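Guanine nucleotide exchange factor SRM1 (Saccharomyces cerevisiae, PDB 3OF7) acts as a guanine nucleotide exchange factor, promoting replacement of GDP by GTP on GSP1 and GSP2, and binds chromatin, controlling RNA metabolism and nuclear transport. Local coordinates at residues Gly223-Trp228 against Phe254-Val259; Ser10-Ala15 against Leu219-Met224; Lys213-Phe218 against Ile262-Asn267. All blocks are in the same frame, centred on the assembly; numbering follows the deposited sequence.

All three contacts gather around two consecutive blades of the RCC1-like beta-propeller and share the hairpin formed by strands 215-220 and 225-229. Contact 3, centred about 9 Å from the chain's centre, packs strand 215-220 of one blade against 259-264, the first strand of the next, through aliphatic side chains at one end and a backbone bond and charged side chains at the other. Contact 1, farther out, is also buried but combines aliphatic and aromatic packing with backbone hydrogen bonds and a bridging water. Contact 2, centred about 22 Å out and partly buried, fits the N-terminal arm against the hairpin turn chiefly through polar groups. Contacts 1 and 2 share Gly223 and Met224, and meet through Asn14.

Contact 1 of 3, residues Gly223-Trp228 against Phe254-Val259; sequences GMVFAW and FGLRHV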
ATOM      1  N   GLY A 223      -7.781  19.188  -5.703  1.00 22.89           N
ATOM      2  CA  GLY A 223      -8.477  18.234  -4.849  1.00 22.14           C
ATOM      3  C   GLY A 223      -9.437  17.320  -5.585  1.00 21.59           C
ATOM      4  O   GLY A 223     -10.280  16.679  -4.961  1.00 21.64           O
ATOM      5  N   MET A 224      -9.314  17.262  -6.909  1.00 21.51           N
ATOM      6  CA  MET A 224     -10.121  16.347  -7.719  1.00 21.51           C
ATOM      7  C   MET A 224      -9.471  14.960  -7.686  1.00 20.86           C
ATOM      8  O   MET A 224      -8.242  14.837  -7.749  1.00 20.96           O
ATOM      9  CB  MET A 224     -10.237  16.856  -9.160  1.00 21.67           C
ATOM     10  CG  MET A 224     -11.246  16.106 -10.051  1.00 23.55           C
ATOM     11  SD  MET A 224     -12.992  16.440  -9.691  1.00 27.06           S
ATOM     12  CE  MET A 224     -13.196  18.043 -10.496  1.00 27.77           C
ATOM     13  N   VAL A 225     -10.300  13.925  -7.571  1.00 20.31           N
ATOM     14  CA  VAL A 225      -9.830  12.529  -7.604  1.00 19.40           C
ATOM     15  C   VAL A 225     -10.159  11.889  -8.944  1.00 19.16           C
ATOM     16  O   VAL A 225     -11.255  12.069  -9.480  1.00 19.51           O
ATOM     17  CB  VAL A 225     -10.461  11.679  -6.478  1.00 19.20           C
ATOM     18  CG1 VAL A 225      -9.834  10.270  -6.425  1.00 18.82           C
ATOM     19  CG2 VAL A 225     -10.316  12.373  -5.133  1.00 19.60           C
ATOM     20  N   PHE A 226      -9.198  11.145  -9.480  1.00 18.50           N
ATOM     21  CA  PHE A 226      -9.359  10.421 -10.728  1.00 18.11           C
ATOM     22  C   PHE A 226      -9.122   8.952 -10.466  1.00 17.91           C
ATOM     23  O   PHE A 226      -8.302   8.597  -9.615  1.00 17.68           O
ATOM     24  CB  PHE A 226      -8.348  10.912 -11.762  1.00 18.11           C
ATOM     25  CG  PHE A 226      -8.454  12.381 -12.042  1.00 19.47           C
ATOM     26  CD1 PHE A 226      -7.864  13.307 -11.192  1.00 20.60           C
ATOM     27  CD2 PHE A 226      -9.188  12.836 -13.130  1.00 20.66           C
ATOM     28  CE1 PHE A 226      -7.979  14.676 -11.442  1.00 21.63           C
ATOM     29  CE2 PHE A 226      -9.310  14.203 -13.388  1.00 21.26           C
ATOM     30  CZ  PHE A 226      -8.703  15.120 -12.546  1.00 21.41           C
ATOM     31  N   ALA A 227      -9.829   8.105 -11.200  1.00 17.37           N
ATOM     32  CA  ALA A 227      -9.654   6.661 -11.057  1.00 17.30           C
ATOM     33  C   ALA A 227      -9.421   6.026 -12.422  1.00 17.22           C
ATOM     34  O   ALA A 227      -9.900   6.536 -13.449  1.00 17.31           O
ATOM     35  CB  ALA A 227     -10.851   6.054 -10.347  1.00 17.09           C
ATOM     36  N   TRP A 228      -8.662   4.931 -12.431  1.00 16.37           N
ATOM     37  CA  TRP A 228      -8.255   4.250 -13.656  1.00 16.04           C
ATOM     38  C   TRP A 228      -8.066   2.757 -13.378  1.00 16.28           C
ATOM     39  O   TRP A 228      -7.374   2.381 -12.424  1.00 15.94           O
ATOM     40  CB  TRP A 228      -6.950   4.879 -14.162  1.00 15.77           C
ATOM     41  CG  TRP A 228      -6.319   4.318 -15.428  1.00 15.66           C
ATOM     42  CD1 TRP A 228      -6.949   3.722 -16.495  1.00 16.62           C
ATOM     43  CD2 TRP A 228      -4.930   4.379 -15.769  1.00 15.83           C
ATOM     44  NE1 TRP A 228      -6.023   3.382 -17.464  1.00 15.83           N
ATOM     45  CE2 TRP A 228      -4.778   3.777 -17.043  1.00 15.16           C
ATOM     46  CE3 TRP A 228      -3.789   4.869 -15.111  1.00 15.16           C
ATOM     47  CZ2 TRP A 228      -3.532   3.653 -17.671  1.00 16.43           C
ATOM     48  CZ3 TRP A 228      -2.552   4.752 -15.741  1.00 16.06           C
ATOM     49  CH2 TRP A 228      -2.430   4.139 -17.003  1.00 15.76           C
ATOM     50  N   PHE A 254     -15.063  11.567 -10.995  1.00 22.88           N
ATOM     51  CA  PHE A 254     -16.351  10.948 -10.723  1.00 23.58           C
ATOM     52  C   PHE A 254     -17.111  11.775  -9.700  1.00 24.10           C
ATOM     53  O   PHE A 254     -17.876  11.248  -8.886  1.00 24.38           O
ATOM     54  CB  PHE A 254     -16.178   9.475 -10.282  1.00 23.83           C
ATOM     55  CG  PHE A 254     -15.131   9.269  -9.216  1.00 22.83           C
ATOM     56  CD1 PHE A 254     -15.490   9.222  -7.873  1.00 23.45           C
ATOM     57  CD2 PHE A 254     -13.790   9.111  -9.557  1.00 23.47           C
ATOM     58  CE1 PHE A 254     -14.526   9.026  -6.875  1.00 23.04           C
ATOM     59  CE2 PHE A 254     -12.819   8.919  -8.567  1.00 23.43           C
ATOM     60  CZ  PHE A 254     -13.196   8.881  -7.222  1.00 22.56           C
ATOM     61  N   GLY A 255     -16.888  13.086  -9.751  1.00 24.53           N
ATOM     62  CA  GLY A 255     -17.625  14.036  -8.927  1.00 25.07           C
ATOM     63  C   GLY A 255     -17.135  14.189  -7.503  1.00 25.26           C
ATOM     64  O   GLY A 255     -17.808  14.813  -6.682  1.00 25.46           O
ATOM     65  N   LEU A 256     -15.968  13.620  -7.199  1.00 25.22           N
ATOM     66  CA  LEU A 256     -15.388  13.734  -5.864  1.00 24.99           C
ATOM     67  C   LEU A 256     -14.338  14.836  -5.872  1.00 24.83           C
ATOM     68  O   LEU A 256     -13.323  14.740  -6.584  1.00 24.26           O
ATOM     69  CB  LEU A 256     -14.778  12.400  -5.410  1.00 25.20           C
ATOM     70  CG  LEU A 256     -14.110  12.315  -4.031  1.00 25.65           C
ATOM     71  CD1 LEU A 256     -15.050  12.692  -2.904  1.00 25.93           C
ATOM     72  CD2 LEU A 256     -13.560  10.904  -3.809  1.00 25.43           C
ATOM     73  N   ARG A 257     -14.602  15.866  -5.068  1.00 24.57           N
ATOM     74  CA  ARG A 257     -13.838  17.114  -5.057  1.00 24.80           C
ATOM     75  C   ARG A 257     -13.387  17.484  -3.653  1.00 23.85           C
ATOM     76  O   ARG A 257     -13.819  16.872  -2.665  1.00 23.82           O
ATOM     77  CB  ARG A 257     -14.707  18.265  -5.604  1.00 25.17           C
ATOM     78  CG  ARG A 257     -14.947  18.244  -7.112  1.00 27.23           C
ATOM     79  CD  ARG A 257     -16.118  19.153  -7.492  0.90 30.72           C
ATOM     80  NE  ARG A 257     -17.400  18.536  -7.154  0.50 31.71           N
ATOM     81  CZ  ARG A 257     -18.178  17.879  -8.013  0.50 32.86           C
ATOM     82  NH1 ARG A 257     -17.830  17.757  -9.293  0.90 33.40           N
ATOM     83  NH2 ARG A 257     -19.316  17.346  -7.593  0.80 33.91           N
ATOM     84  N   HIS A 258     -12.532  18.505  -3.572  1.00 23.64           N
ATOM     85  CA  HIS A 258     -12.077  19.094  -2.301  1.00 23.20           C
ATOM     86  C   HIS A 258     -11.295  18.115  -1.410  1.00 22.44           C
ATOM     87  O   HIS A 258     -11.293  18.239  -0.181  1.00 22.51           O
ATOM     88  CB  HIS A 258     -13.254  19.713  -1.519  1.00 24.01           C
ATOM     89  CG  HIS A 258     -14.169  20.550  -2.361  0.90 25.72           C
ATOM     90  ND1 HIS A 258     -15.501  20.238  -2.550  0.90 28.17           N
ATOM     91  CD2 HIS A 258     -13.940  21.676  -3.079  0.90 27.33           C
ATOM     92  CE1 HIS A 258     -16.055  21.143  -3.338  0.90 27.92           C
ATOM     93  NE2 HIS A 258     -15.129  22.025  -3.676  0.90 28.37           N
ATOM     94  N   VAL A 259     -10.626  17.154  -2.038  1.00 21.57           N
ATOM     95  CA  VAL A 259      -9.915  16.099  -1.313  1.00 20.43           C
ATOM     96  C   VAL A 259      -8.444  16.462  -1.096  1.00 19.78           C
ATOM     97  O   VAL A 259      -7.805  16.991  -1.993  1.00 19.76           O
ATOM     98  CB  VAL A 259     -10.038  14.752  -2.072  1.00 20.57           C
ATOM     99  CG1 VAL A 259      -9.170  13.659  -1.416  1.00 19.93           C
ATOM    100  CG2 VAL A 259     -11.496  14.317  -2.117  1.00 20.69           C
TER
HETATM  101  O   HOH W   1     -13.775  12.875  -8.856  1.00 27.30           O
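Val225 and Phe254 form the apolar centre of a buried contact in a beta-propeller, where the connection 254-259, running from the last strand of one blade to the first of the next, covers strand 225-229. Val225 suits this place because each branch has its own partner. CG1, anti to the backbone N (chi1 -173°), touches CZ of Phe254 at 3.7 Å, while Val225 CG2 meets both Leu256 CD2 and Val259 CG2. Phe254 CE2 also packs on the small methyl of Ala227, and beyond this contact the ring meets Trp281.

Two backbone bonds fix the connection. Val259 N binds a lone pair of Gly223 O at 3.0 Å, and Val225 N donates to Leu256 O at 3.3 Å, nearly along the C=O axis. Gly223 has to lack a side chain: a CB would run into Val259 N and into the carbonyl before it. Nearer the surface, the bent chain of Met224 lies beside the aliphatic part of Arg257, with Met224 SD 3.7 Å from Arg257 CG.

Backbone groups farther apart share one water, which lies over the centre of the Phe254 ring, accepts from Phe254 N and Leu256 N, and donates to Val225 O at 2.7 Å.

Contact 2 of 3, residues Ser10-Ala15 against Leu219-Met224; sequences SHIINA and LDEEGM
Asn14 and Ile13 make the tight part, closing on the turn at Asp220-Gly223 with their backbone amides. Glu221 O is gripped twice, by Ile13 N at 2.8 Å and by Asn14 N at 3.0 Å. The side chain of Asn14, with CG anti to the carbonyl carbon (chi1 -56°), adds a nearly straight bond from ND2 to Asp220 O at 3.2 Å. That oxygen also accepts from Gly223 N, the donors arriving from opposite faces of its plane. An amide suits this buried place because ND2 has a second N-H for Val259 O, tying arm, turn and interblade connection together. Ile13 CD1 lies 4.0 Å from Gly223 CA, where a CB would collide.

The outer side is looser. His11 and Glu222 run side by side, ring and carboxylate at right angles, with His11 ND1 4.2 Å from Glu222 OE1. Ile12 and Glu221 also lie side by side, Ile12 CD1 3.7 Å from Glu221 OE1. A water donates to Glu221 OE1 and Asn14 O, while Glu221 OE2 turns to Asn205 N.

Asp220 OD1 accepts from Met224 N while its OD2 bonds to Ser202 OG. The arm thus lies over a type I beta turn closing a hairpin within a propeller blade.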
ATOM      1  N   SER A  10      -6.499  30.024  -7.774  1.00 45.36           N
ATOM      2  CA  SER A  10      -6.938  30.047  -6.378  1.00 44.24           C
ATOM      3  C   SER A  10      -7.609  28.744  -5.931  1.00 43.26           C
ATOM      4  O   SER A  10      -7.962  28.591  -4.758  1.00 43.26           O
ATOM      5  CB  SER A  10      -7.891  31.225  -6.151  1.00 44.40           C
ATOM      6  OG  SER A  10      -9.115  31.023  -6.840  1.00 44.39           O
ATOM      7  N   HIS A  11      -7.785  27.814  -6.867  1.00 42.00           N
ATOM      8  CA  HIS A  11      -8.396  26.518  -6.562  1.00 40.54           C
ATOM      9  C   HIS A  11      -7.425  25.530  -5.906  1.00 39.23           C
ATOM     10  O   HIS A  11      -7.851  24.505  -5.366  1.00 39.18           O
ATOM     11  CB  HIS A  11      -9.011  25.909  -7.825  0.60 40.70           C
ATOM     12  CG  HIS A  11     -10.174  26.685  -8.363  0.60 41.11           C
ATOM     13  ND1 HIS A  11     -11.477  26.430  -7.991  0.60 41.56           N
ATOM     14  CD2 HIS A  11     -10.227  27.714  -9.242  0.60 41.29           C
ATOM     15  CE1 HIS A  11     -12.283  27.266  -8.620  0.60 41.98           C
ATOM     16  NE2 HIS A  11     -11.551  28.055  -9.385  0.60 41.78           N
ATOM     17  N   ILE A  12      -6.130  25.845  -5.948  1.00 37.51           N
ATOM     18  CA  ILE A  12      -5.083  24.956  -5.434  1.00 35.87           C
ATOM     19  C   ILE A  12      -5.159  24.795  -3.913  1.00 34.47           C
ATOM     20  O   ILE A  12      -5.076  25.770  -3.164  1.00 34.05           O
ATOM     21  CB  ILE A  12      -3.671  25.427  -5.861  1.00 35.95           C
ATOM     22  CG1 ILE A  12      -3.517  25.327  -7.378  1.00 35.84           C
ATOM     23  CG2 ILE A  12      -2.581  24.612  -5.159  1.00 35.90           C
ATOM     24  CD1 ILE A  12      -2.221  25.919  -7.920  1.00 36.21           C
ATOM     25  N   ILE A  13      -5.332  23.554  -3.468  1.00 32.74           N
ATOM     26  CA  ILE A  13      -5.344  23.248  -2.040  1.00 31.25           C
ATOM     27  C   ILE A  13      -4.239  22.257  -1.640  1.00 30.13           C
ATOM     28  O   ILE A  13      -3.927  22.127  -0.457  1.00 30.15           O
ATOM     29  CB  ILE A  13      -6.738  22.748  -1.555  1.00 31.43           C
ATOM     30  CG1 ILE A  13      -7.179  21.488  -2.324  1.00 31.20           C
ATOM     31  CG2 ILE A  13      -7.780  23.875  -1.661  1.00 31.75           C
ATOM     32  CD1 ILE A  13      -8.340  20.740  -1.683  1.00 31.25           C
ATOM     33  N   ASN A  14      -3.654  21.578  -2.630  1.00 28.79           N
ATOM     34  CA  ASN A  14      -2.618  20.561  -2.394  1.00 27.33           C
ATOM     35  C   ASN A  14      -1.301  20.845  -3.105  1.00 26.49           C
ATOM     36  O   ASN A  14      -1.292  21.298  -4.247  1.00 26.36           O
ATOM     37  CB  ASN A  14      -3.102  19.175  -2.849  1.00 26.91           C
ATOM     38  CG  ASN A  14      -4.396  18.757  -2.192  1.00 25.74           C
ATOM     39  OD1 ASN A  14      -4.581  18.926  -0.990  1.00 24.83           O
ATOM     40  ND2 ASN A  14      -5.304  18.200  -2.985  1.00 25.33           N
ATOM     41  N   ALA A  15      -0.197  20.539  -2.433  1.00 25.66           N
ATOM     42  CA  ALA A  15       1.122  20.546  -3.069  1.00 25.28           C
ATOM     43  C   ALA A  15       1.806  19.188  -2.889  1.00 25.11           C
ATOM     44  O   ALA A  15       1.564  18.496  -1.894  1.00 24.48           O
ATOM     45  CB  ALA A  15       1.990  21.666  -2.496  1.00 25.16           C
ATOM     46  N   LEU A 219      -4.780  12.120  -7.252  1.00 16.99           N
ATOM     47  CA  LEU A 219      -5.286  13.364  -6.665  1.00 17.02           C
ATOM     48  C   LEU A 219      -4.543  14.536  -7.296  1.00 17.67           C
ATOM     49  O   LEU A 219      -3.322  14.471  -7.479  1.00 17.39           O
ATOM     50  CB  LEU A 219      -5.067  13.375  -5.149  1.00 17.05           C
ATOM     51  CG  LEU A 219      -5.547  14.583  -4.331  1.00 16.54           C
ATOM     52  CD1 LEU A 219      -7.069  14.789  -4.438  1.00 15.19           C
ATOM     53  CD2 LEU A 219      -5.146  14.390  -2.861  1.00 15.34           C
ATOM     54  N   ASP A 220      -5.269  15.595  -7.646  1.00 18.60           N
ATOM     55  CA  ASP A 220      -4.602  16.768  -8.228  1.00 19.40           C
ATOM     56  C   ASP A 220      -4.580  17.968  -7.285  1.00 20.00           C
ATOM     57  O   ASP A 220      -5.150  17.923  -6.192  1.00 19.48           O
ATOM     58  CB  ASP A 220      -5.136  17.104  -9.631  1.00 19.81           C
ATOM     59  CG  ASP A 220      -6.495  17.775  -9.618  1.00 19.89           C
ATOM     60  OD1 ASP A 220      -6.970  18.194  -8.543  1.00 19.69           O
ATOM     61  OD2 ASP A 220      -7.094  17.880 -10.713  1.00 22.54           O
ATOM     62  N   GLU A 221      -3.918  19.040  -7.722  1.00 21.02           N
ATOM     63  CA  GLU A 221      -3.730  20.248  -6.909  1.00 22.11           C
ATOM     64  C   GLU A 221      -5.018  20.858  -6.365  1.00 22.44           C
ATOM     65  O   GLU A 221      -5.014  21.395  -5.260  1.00 22.97           O
ATOM     66  CB  GLU A 221      -2.989  21.321  -7.701  1.00 22.22           C
ATOM     67  CG  GLU A 221      -1.584  20.969  -8.098  1.00 22.84           C
ATOM     68  CD  GLU A 221      -0.946  22.077  -8.911  1.00 25.18           C
ATOM     69  OE1 GLU A 221      -0.206  22.892  -8.317  1.00 26.61           O
ATOM     70  OE2 GLU A 221      -1.202  22.144 -10.130  1.00 25.17           O
ATOM     71  N   GLU A 222      -6.108  20.790  -7.134  1.00 23.02           N
ATOM     72  CA  GLU A 222      -7.383  21.383  -6.693  1.00 23.12           C
ATOM     73  C   GLU A 222      -8.234  20.433  -5.845  1.00 23.21           C
ATOM     74  O   GLU A 222      -9.278  20.823  -5.312  1.00 23.06           O
ATOM     75  CB  GLU A 222      -8.190  21.958  -7.878  1.00 23.56           C
ATOM     76  CG  GLU A 222      -8.867  20.922  -8.788  0.80 24.76           C
ATOM     77  CD  GLU A 222      -9.973  21.524  -9.663  0.70 27.39           C
ATOM     78  OE1 GLU A 222     -10.501  22.600  -9.317  1.00 27.82           O
ATOM     79  OE2 GLU A 222     -10.309  20.918 -10.704  0.90 28.30           O
ATOM     80  N   GLY A 223      -7.781  19.188  -5.703  1.00 22.89           N
ATOM     81  CA  GLY A 223      -8.477  18.234  -4.849  1.00 22.14           C
ATOM     82  C   GLY A 223      -9.437  17.320  -5.585  1.00 21.59           C
ATOM     83  O   GLY A 223     -10.280  16.679  -4.961  1.00 21.64           O
ATOM     84  N   MET A 224      -9.314  17.262  -6.909  1.00 21.51           N
ATOM     85  CA  MET A 224     -10.121  16.347  -7.719  1.00 21.51           C
ATOM     86  C   MET A 224      -9.471  14.960  -7.686  1.00 20.86           C
ATOM     87  O   MET A 224      -8.242  14.837  -7.749  1.00 20.96           O
ATOM     88  CB  MET A 224     -10.237  16.856  -9.160  1.00 21.67           C
ATOM     89  CG  MET A 224     -11.246  16.106 -10.051  1.00 23.55           C
ATOM     90  SD  MET A 224     -12.992  16.440  -9.691  1.00 27.06           S
ATOM     91  CE  MET A 224     -13.196  18.043 -10.496  1.00 27.77           C
TER
HETATM   92  O   HOH W   2       0.472  22.685  -5.727  1.00 29.98           O

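Contact 3 of 3, residues Lys213-Phe218 against Ile262-Asn267; sequences KDHILF and IASGEN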
ATOM      1  N   LYS A 213      -5.788  -3.013  -6.148  1.00 12.48           N
ATOM      2  CA  LYS A 213      -5.416  -4.301  -6.733  0.50 12.35           C
ATOM      3  C   LYS A 213      -5.318  -4.198  -8.255  1.00 12.07           C
ATOM      4  O   LYS A 213      -4.309  -4.571  -8.844  1.00 11.65           O
ATOM      5  CB  LYS A 213      -6.427  -5.381  -6.345  0.50 12.60           C
ATOM      6  CG  LYS A 213      -6.185  -6.738  -6.999  0.50 13.54           C
ATOM      7  CD  LYS A 213      -7.358  -7.684  -6.748  0.50 15.38           C
ATOM      8  CE  LYS A 213      -7.115  -9.042  -7.390  0.50 15.63           C
ATOM      9  NZ  LYS A 213      -6.088  -9.845  -6.664  0.50 17.05           N
ATOM     10  N   ASP A 214      -6.379  -3.704  -8.887  1.00 12.49           N
ATOM     11  CA  ASP A 214      -6.392  -3.533 -10.345  1.00 12.89           C
ATOM     12  C   ASP A 214      -7.023  -2.202 -10.761  1.00 13.18           C
ATOM     13  O   ASP A 214      -7.721  -2.104 -11.781  1.00 13.06           O
ATOM     14  CB  ASP A 214      -7.063  -4.731 -11.038  1.00 13.01           C
ATOM     15  CG  ASP A 214      -6.130  -5.927 -11.171  1.00 12.95           C
ATOM     16  OD1 ASP A 214      -5.059  -5.797 -11.804  1.00 14.01           O
ATOM     17  OD2 ASP A 214      -6.485  -7.015 -10.653  1.00 13.89           O
ATOM     18  N   HIS A 215      -6.759  -1.185  -9.950  1.00 13.03           N
ATOM     19  CA  HIS A 215      -7.112   0.189 -10.252  1.00 13.38           C
ATOM     20  C   HIS A 215      -6.121   1.074  -9.516  1.00 13.33           C
ATOM     21  O   HIS A 215      -5.453   0.629  -8.574  1.00 12.64           O
ATOM     22  CB  HIS A 215      -8.526   0.511  -9.757  1.00 13.42           C
ATOM     23  CG  HIS A 215      -8.630   0.563  -8.267  1.00 14.47           C
ATOM     24  ND1 HIS A 215      -8.521   1.738  -7.551  1.00 16.77           N
ATOM     25  CD2 HIS A 215      -8.785  -0.421  -7.353  1.00 13.62           C
ATOM     26  CE1 HIS A 215      -8.626   1.475  -6.262  1.00 13.03           C
ATOM     27  NE2 HIS A 215      -8.787   0.172  -6.116  1.00 16.14           N
ATOM     28  N   ILE A 216      -6.054   2.332  -9.925  1.00 13.19           N
ATOM     29  CA  ILE A 216      -5.236   3.312  -9.240  1.00 13.59           C
ATOM     30  C   ILE A 216      -6.014   4.631  -9.182  1.00 13.97           C
ATOM     31  O   ILE A 216      -6.753   4.973 -10.120  1.00 14.34           O
ATOM     32  CB  ILE A 216      -3.823   3.440  -9.912  1.00 13.74           C
ATOM     33  CG1 ILE A 216      -2.939   4.470  -9.178  1.00 13.57           C
ATOM     34  CG2 ILE A 216      -3.955   3.736 -11.421  1.00 13.55           C
ATOM     35  CD1 ILE A 216      -1.478   4.460  -9.638  1.00 14.34           C
ATOM     36  N   LEU A 217      -5.872   5.335  -8.062  1.00 14.44           N
ATOM     37  CA  LEU A 217      -6.464   6.658  -7.871  1.00 14.61           C
ATOM     38  C   LEU A 217      -5.373   7.722  -7.976  1.00 15.02           C
ATOM     39  O   LEU A 217      -4.221   7.459  -7.643  1.00 14.47           O
ATOM     40  CB  LEU A 217      -7.130   6.752  -6.503  1.00 14.24           C
ATOM     41  CG  LEU A 217      -8.196   5.724  -6.101  1.00 14.64           C
ATOM     42  CD1 LEU A 217      -8.695   6.059  -4.738  1.00 14.80           C
ATOM     43  CD2 LEU A 217      -9.352   5.732  -7.099  1.00 15.35           C
ATOM     44  N   PHE A 218      -5.751   8.905  -8.462  1.00 15.67           N
ATOM     45  CA  PHE A 218      -4.860  10.069  -8.548  1.00 16.40           C
ATOM     46  C   PHE A 218      -5.564  11.254  -7.893  1.00 16.66           C
ATOM     47  O   PHE A 218      -6.797  11.379  -7.972  1.00 17.04           O
ATOM     48  CB  PHE A 218      -4.541  10.461 -10.005  1.00 16.31           C
ATOM     49  CG  PHE A 218      -3.964   9.355 -10.856  1.00 16.94           C
ATOM     50  CD1 PHE A 218      -2.587   9.204 -10.988  1.00 17.57           C
ATOM     51  CD2 PHE A 218      -4.798   8.485 -11.559  1.00 17.24           C
ATOM     52  CE1 PHE A 218      -2.039   8.198 -11.792  1.00 17.09           C
ATOM     53  CE2 PHE A 218      -4.264   7.464 -12.358  1.00 16.99           C
ATOM     54  CZ  PHE A 218      -2.881   7.320 -12.474  1.00 17.59           C
ATOM     55  N   ILE A 262      -5.733  10.759  -0.466  1.00 16.72           N
ATOM     56  CA  ILE A 262      -6.384   9.542  -0.964  1.00 16.17           C
ATOM     57  C   ILE A 262      -5.621   8.299  -0.503  1.00 16.02           C
ATOM     58  O   ILE A 262      -4.401   8.332  -0.330  1.00 15.51           O
ATOM     59  CB  ILE A 262      -6.538   9.541  -2.504  1.00 15.76           C
ATOM     60  CG1 ILE A 262      -5.208   9.860  -3.192  1.00 15.69           C
ATOM     61  CG2 ILE A 262      -7.638  10.534  -2.953  1.00 16.57           C
ATOM     62  CD1 ILE A 262      -5.185   9.535  -4.685  1.00 14.96           C
ATOM     63  N   ALA A 263      -6.353   7.210  -0.301  1.00 15.65           N
ATOM     64  CA  ALA A 263      -5.753   5.920   0.013  1.00 15.66           C
ATOM     65  C   ALA A 263      -6.660   4.867  -0.578  1.00 15.84           C
ATOM     66  O   ALA A 263      -7.850   5.126  -0.799  1.00 16.76           O
ATOM     67  CB  ALA A 263      -5.623   5.731   1.520  1.00 15.64           C
ATOM     68  N   SER A 264      -6.112   3.681  -0.828  1.00 15.70           N
ATOM     69  CA  SER A 264      -6.881   2.621  -1.457  1.00 15.46           C
ATOM     70  C   SER A 264      -6.545   1.261  -0.863  1.00 15.57           C
ATOM     71  O   SER A 264      -5.375   0.969  -0.597  1.00 15.41           O
ATOM     72  CB  SER A 264      -6.619   2.622  -2.965  1.00 15.41           C
ATOM     73  OG  SER A 264      -7.501   1.734  -3.624  1.00 17.67           O
ATOM     74  N   GLY A 265      -7.579   0.458  -0.620  1.00 14.85           N
ATOM     75  CA  GLY A 265      -7.421  -0.985  -0.447  1.00 14.27           C
ATOM     76  C   GLY A 265      -7.455  -1.648  -1.818  1.00 14.38           C
ATOM     77  O   GLY A 265      -7.295  -0.975  -2.848  1.00 13.76           O
ATOM     78  N   GLU A 266      -7.667  -2.962  -1.851  1.00 14.17           N
ATOM     79  CA  GLU A 266      -7.641  -3.677  -3.122  1.00 14.19           C
ATOM     80  C   GLU A 266      -8.779  -3.235  -4.050  1.00 13.90           C
ATOM     81  O   GLU A 266      -8.538  -2.860  -5.203  1.00 13.19           O
ATOM     82  CB  GLU A 266      -7.644  -5.191  -2.897  1.00 14.44           C
ATOM     83  CG  GLU A 266      -6.331  -5.665  -2.285  1.00 15.18           C
ATOM     84  CD  GLU A 266      -6.100  -7.162  -2.388  1.00 18.04           C
ATOM     85  OE1 GLU A 266      -6.917  -7.882  -3.005  1.00 18.70           O
ATOM     86  OE2 GLU A 266      -5.072  -7.617  -1.845  1.00 19.56           O
ATOM     87  N   ASN A 267      -9.998  -3.262  -3.524  1.00 14.25           N
ATOM     88  CA  ASN A 267     -11.198  -2.941  -4.301  1.00 15.32           C
ATOM     89  C   ASN A 267     -12.098  -1.915  -3.604  1.00 15.18           C
ATOM     90  O   ASN A 267     -13.275  -1.756  -3.957  1.00 15.68           O
ATOM     91  CB  ASN A 267     -11.982  -4.228  -4.593  1.00 15.07           C
ATOM     92  CG  ASN A 267     -11.189  -5.214  -5.421  1.00 16.98           C
ATOM     93  OD1 ASN A 267     -10.622  -4.866  -6.462  1.00 18.17           O
ATOM     94  ND2 ASN A 267     -11.139  -6.464  -4.960  1.00 18.89           N
TER
HETATM   95  O   HOH W   3      -5.982 -10.347  -3.641  1.00 33.48           O
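Lys213, Ile262 and Glu266 give up the most surface where two neighbouring blades of the beta-propeller pack together, strand 215-218 of one running nearly antiparallel to strand 262-264 of the next. The strand axes are 7.8 Å apart, so side chains fill the space between them.

At one end Ile262 enters the gap. Its CG1 stands between the backbone N and the carbonyl carbon (chi1 51°), and CD1 meets Leu217 CB at 3.9 Å and Phe218 C at 3.7 Å. A long branched aliphatic side chain suits this buried, apolar site, which Val225 and Ala210 also line.

At the other end the chains close up. Lys213 and Glu266 touch through their CB atoms at 3.7 Å and cross obliquely. Lys213 NZ and Glu266 OE1, 4.2 Å apart, are too far for a salt bridge, but a water accepts from NZ and donates to OE1, bridging the charges. Although the lysine was modelled in two conformers, the one described here pairs with Asp157, whereas Glu266 OE2 binds Ser386. Each long side chain therefore reaches a polar partner beyond the contact while its aliphatic part packs within it.

His215 stands between the two ends, the edge of its imidazole turned to Glu266 O, which lies 3.2 Å from NE2. An alanine here would probably open a gap between the blades beside Cys269 and leave Glu266 O without the ring edge next to it. That same oxygen takes the nearly straight backbone bond of the contact on a lone pair, from Lys213 N at 2.9 Å.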